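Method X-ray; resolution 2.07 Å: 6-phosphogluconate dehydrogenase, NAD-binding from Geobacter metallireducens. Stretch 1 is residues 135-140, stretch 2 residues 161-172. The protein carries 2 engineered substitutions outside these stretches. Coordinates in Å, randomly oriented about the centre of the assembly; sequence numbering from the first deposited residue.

Stretch 1 (135-140) ILAAGD
Stretch 2 (161-172) LGDVGKGAEMKL

Residues 135-139 form the end of a β-strand, and residues 166-172 open a helix that packs against it, running roughly antiparallel, the two axes approaching to 7.0 Å with their N-to-C directions 149° apart. Just before the helix, 161-165 runs as a loop beside the strand, and there the direct hydrogen bonds across the contact are made by backbone alone. Leu-161 N donates to Ala-137 O at 2.9 Å (N-H...O angle 150°), and Gly-139 N donates to Gly-162 O at 2.8 Å (152°). These two bonds fix the register, which closes with the CA atoms of Gly-139 and Val-164 4.4 Å apart.

The strand alternates. Leu-136 and Ala-138 direct CA-to-CB toward the second stretch, while Ala-137 points away and contributes its carbonyl instead. Leu-136 (chi1 m, chi2 t; phi/psi -106/80) sets CB 3.9 Å from Leu-161 CD1 and CD1 4.0 Å from Met-170 CG. Leu-161 is m,t, and Met-170 is t,p,p.

Ala-138 (-156/138) sits against the helix start: its CB lies 3.4 Å from Gly-167 N and 3.4 Å from Asp-163 O. That carbonyl is an acceptor for Lys-166 N at 3.2 Å, so the methyl packs beside a satisfied polar atom. Gly-165 holds the N-cap position, and its O accepts from Glu-169 N at 2.9 Å. Met-170 N to Lys-166 O (3.0 Å), Lys-171 N to Gly-167 O (2.9 Å) and Leu-172 N to Ala-168 O (2.9 Å) continue the helical pattern.

Glycine is used for two reasons. Gly-139 (122/-154), Gly-162 (116/-143) and Gly-165 (117/-35) adopt positive phi, where a CB would jam against the preceding carbonyl O. Gly-167 has ordinary helical angles (-63/-48), but an ideal CB there would clash with Leu-136 O at 2.7 Å and sit tightly 3.4 Å from Ala-138 CB; without one, Gly-167 CA comes within 3.7 Å of Leu-136 O. Gly-139 CA likewise receives Val-164 CG2 at 3.6 Å, with Val-164 in the t rotamer at -52/133.

A water at the edge donates to Gly-139 O at 3.1 Å and, weakly, to Asp-163 OD1 at 3.4 Å; Asp-163 is m, its CA-to-CB bond pointing away. Lys-166 (m,m,t, chi4 -96°) leads its end away from the strand, where NZ makes a salt bridge and weak hydrogen bond to Glu-169 OE1 at 3.3 Å, with Glu-169 m,t. Lys-171 (t,p,t,t) also leads away, NZ being satisfied elsewhere in the structure. Asp-140 (t; -47/117) turns from this contact to cap a backbone N just beyond its stretch.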

# COMPACT_ATOMS: atom_id res chain seq x y z
N ILE A 135 1.18 25.10 -20.02
CA ILE A 135 0.70 24.32 -21.14
C ILE A 135 1.79 23.38 -21.65
O ILE A 135 2.86 23.82 -22.05
CB ILE A 135 0.19 25.25 -22.27
CG1 ILE A 135 -0.87 26.20 -21.70
CG2 ILE A 135 -0.38 24.45 -23.45
CD1 ILE A 135 -1.61 27.03 -22.73
N LEU A 136 1.51 22.08 -21.62
CA LEU A 136 2.49 21.05 -21.93
C LEU A 136 2.23 20.42 -23.31
O LEU A 136 1.67 19.34 -23.42
CB LEU A 136 2.44 19.95 -20.85
CG LEU A 136 2.43 20.47 -19.40
CD1 LEU A 136 2.00 19.39 -18.41
CD2 LEU A 136 3.82 21.04 -19.05
N ALA A 137 2.65 21.11 -24.37
CA ALA A 137 2.28 20.66 -25.71
C ALA A 137 3.24 19.61 -26.24
O ALA A 137 4.40 19.57 -25.84
CB ALA A 137 2.20 21.85 -26.68
N ALA A 138 2.74 18.76 -27.13
CA ALA A 138 3.56 17.76 -27.80
C ALA A 138 2.87 17.41 -29.11
O ALA A 138 1.64 17.28 -29.16
CB ALA A 138 3.72 16.52 -26.91
N GLY A 139 3.65 17.27 -30.18
CA GLY A 139 3.09 17.04 -31.50
C GLY A 139 3.49 18.08 -32.53
O GLY A 139 4.52 18.73 -32.41
N ASP A 140 2.65 18.25 -33.55
CA ASP A 140 2.92 19.14 -34.69
C ASP A 140 3.42 20.54 -34.31
O ASP A 140 2.70 21.32 -33.69
CB ASP A 140 1.66 19.23 -35.56
CG ASP A 140 1.92 19.90 -36.91
OD1 ASP A 140 1.55 19.32 -37.95
OD2 ASP A 140 2.47 21.01 -36.92
N LEU A 161 7.26 19.57 -25.83
CA LEU A 161 8.00 18.45 -25.23
C LEU A 161 8.37 17.34 -26.20
O LEU A 161 8.87 16.30 -25.79
CB LEU A 161 7.20 17.85 -24.08
CG LEU A 161 6.98 18.82 -22.91
CD1 LEU A 161 5.85 18.33 -22.00
CD2 LEU A 161 8.28 18.98 -22.13
N GLY A 162 8.10 17.55 -27.49
CA GLY A 162 8.48 16.58 -28.50
C GLY A 162 7.27 15.99 -29.19
O GLY A 162 6.28 16.68 -29.42
N ASP A 163 7.34 14.70 -29.51
CA ASP A 163 6.26 14.01 -30.23
C ASP A 163 5.04 13.75 -29.34
O ASP A 163 5.14 13.73 -28.11
CB ASP A 163 6.77 12.69 -30.78
CG ASP A 163 7.92 12.86 -31.75
OD1 ASP A 163 7.94 13.89 -32.46
OD2 ASP A 163 8.79 11.96 -31.81
N VAL A 164 3.89 13.52 -29.97
CA VAL A 164 2.66 13.25 -29.25
C VAL A 164 2.89 12.13 -28.26
O VAL A 164 3.50 11.10 -28.59
CB VAL A 164 1.51 12.85 -30.19
CG1 VAL A 164 0.20 12.65 -29.40
CG2 VAL A 164 1.33 13.91 -31.28
N GLY A 165 2.43 12.32 -27.03
CA GLY A 165 2.62 11.32 -26.00
C GLY A 165 3.48 11.84 -24.87
O GLY A 165 3.25 11.50 -23.71
N LYS A 166 4.46 12.68 -25.21
CA LYS A 166 5.38 13.27 -24.23
C LYS A 166 4.63 14.24 -23.31
O LYS A 166 4.89 14.29 -22.12
CB LYS A 166 6.54 13.99 -24.93
CG LYS A 166 7.60 13.06 -25.53
CD LYS A 166 8.59 12.59 -24.46
CE LYS A 166 9.42 11.39 -24.91
NZ LYS A 166 8.84 10.09 -24.44
N GLY A 167 3.71 15.00 -23.88
CA GLY A 167 2.88 15.89 -23.09
C GLY A 167 1.99 15.13 -22.11
O GLY A 167 1.90 15.49 -20.92
N ALA A 168 1.31 14.10 -22.60
CA ALA A 168 0.46 13.25 -21.76
C ALA A 168 1.27 12.63 -20.64
O ALA A 168 0.83 12.63 -19.49
CB ALA A 168 -0.23 12.16 -22.59
N GLU A 169 2.45 12.11 -20.97
CA GLU A 169 3.32 11.49 -19.98
C GLU A 169 3.76 12.48 -18.91
O GLU A 169 3.76 12.17 -17.72
CB GLU A 169 4.52 10.83 -20.66
CG GLU A 169 4.12 9.58 -21.40
CD GLU A 169 5.16 9.08 -22.38
OE1 GLU A 169 5.98 9.91 -22.83
OE2 GLU A 169 5.15 7.87 -22.71
N MET A 170 4.10 13.69 -19.32
CA MET A 170 4.51 14.71 -18.37
C MET A 170 3.35 15.05 -17.44
O MET A 170 3.51 15.13 -16.22
CB MET A 170 4.95 15.98 -19.09
CG MET A 170 5.26 17.12 -18.13
SD MET A 170 6.78 16.86 -17.19
CE MET A 170 8.03 16.89 -18.50
N LYS A 171 2.18 15.26 -18.03
CA LYS A 171 0.99 15.58 -17.26
C LYS A 171 0.71 14.49 -16.22
O LYS A 171 0.45 14.78 -15.05
CB LYS A 171 -0.22 15.76 -18.18
CG LYS A 171 -1.54 15.96 -17.44
CD LYS A 171 -1.46 17.17 -16.50
CE LYS A 171 -2.83 17.42 -15.90
NZ LYS A 171 -2.80 18.47 -14.84
N LEU A 172 0.74 13.23 -16.65
CA LEU A 172 0.46 12.12 -15.73
C LEU A 172 1.50 12.01 -14.60
O LEU A 172 1.16 11.77 -13.44
CB LEU A 172 0.35 10.81 -16.50
CG LEU A 172 -0.85 10.73 -17.46
CD1 LEU A 172 -0.91 9.37 -18.11
CD2 LEU A 172 -2.15 11.02 -16.67
O HOH W 1 7.07 17.10 -33.11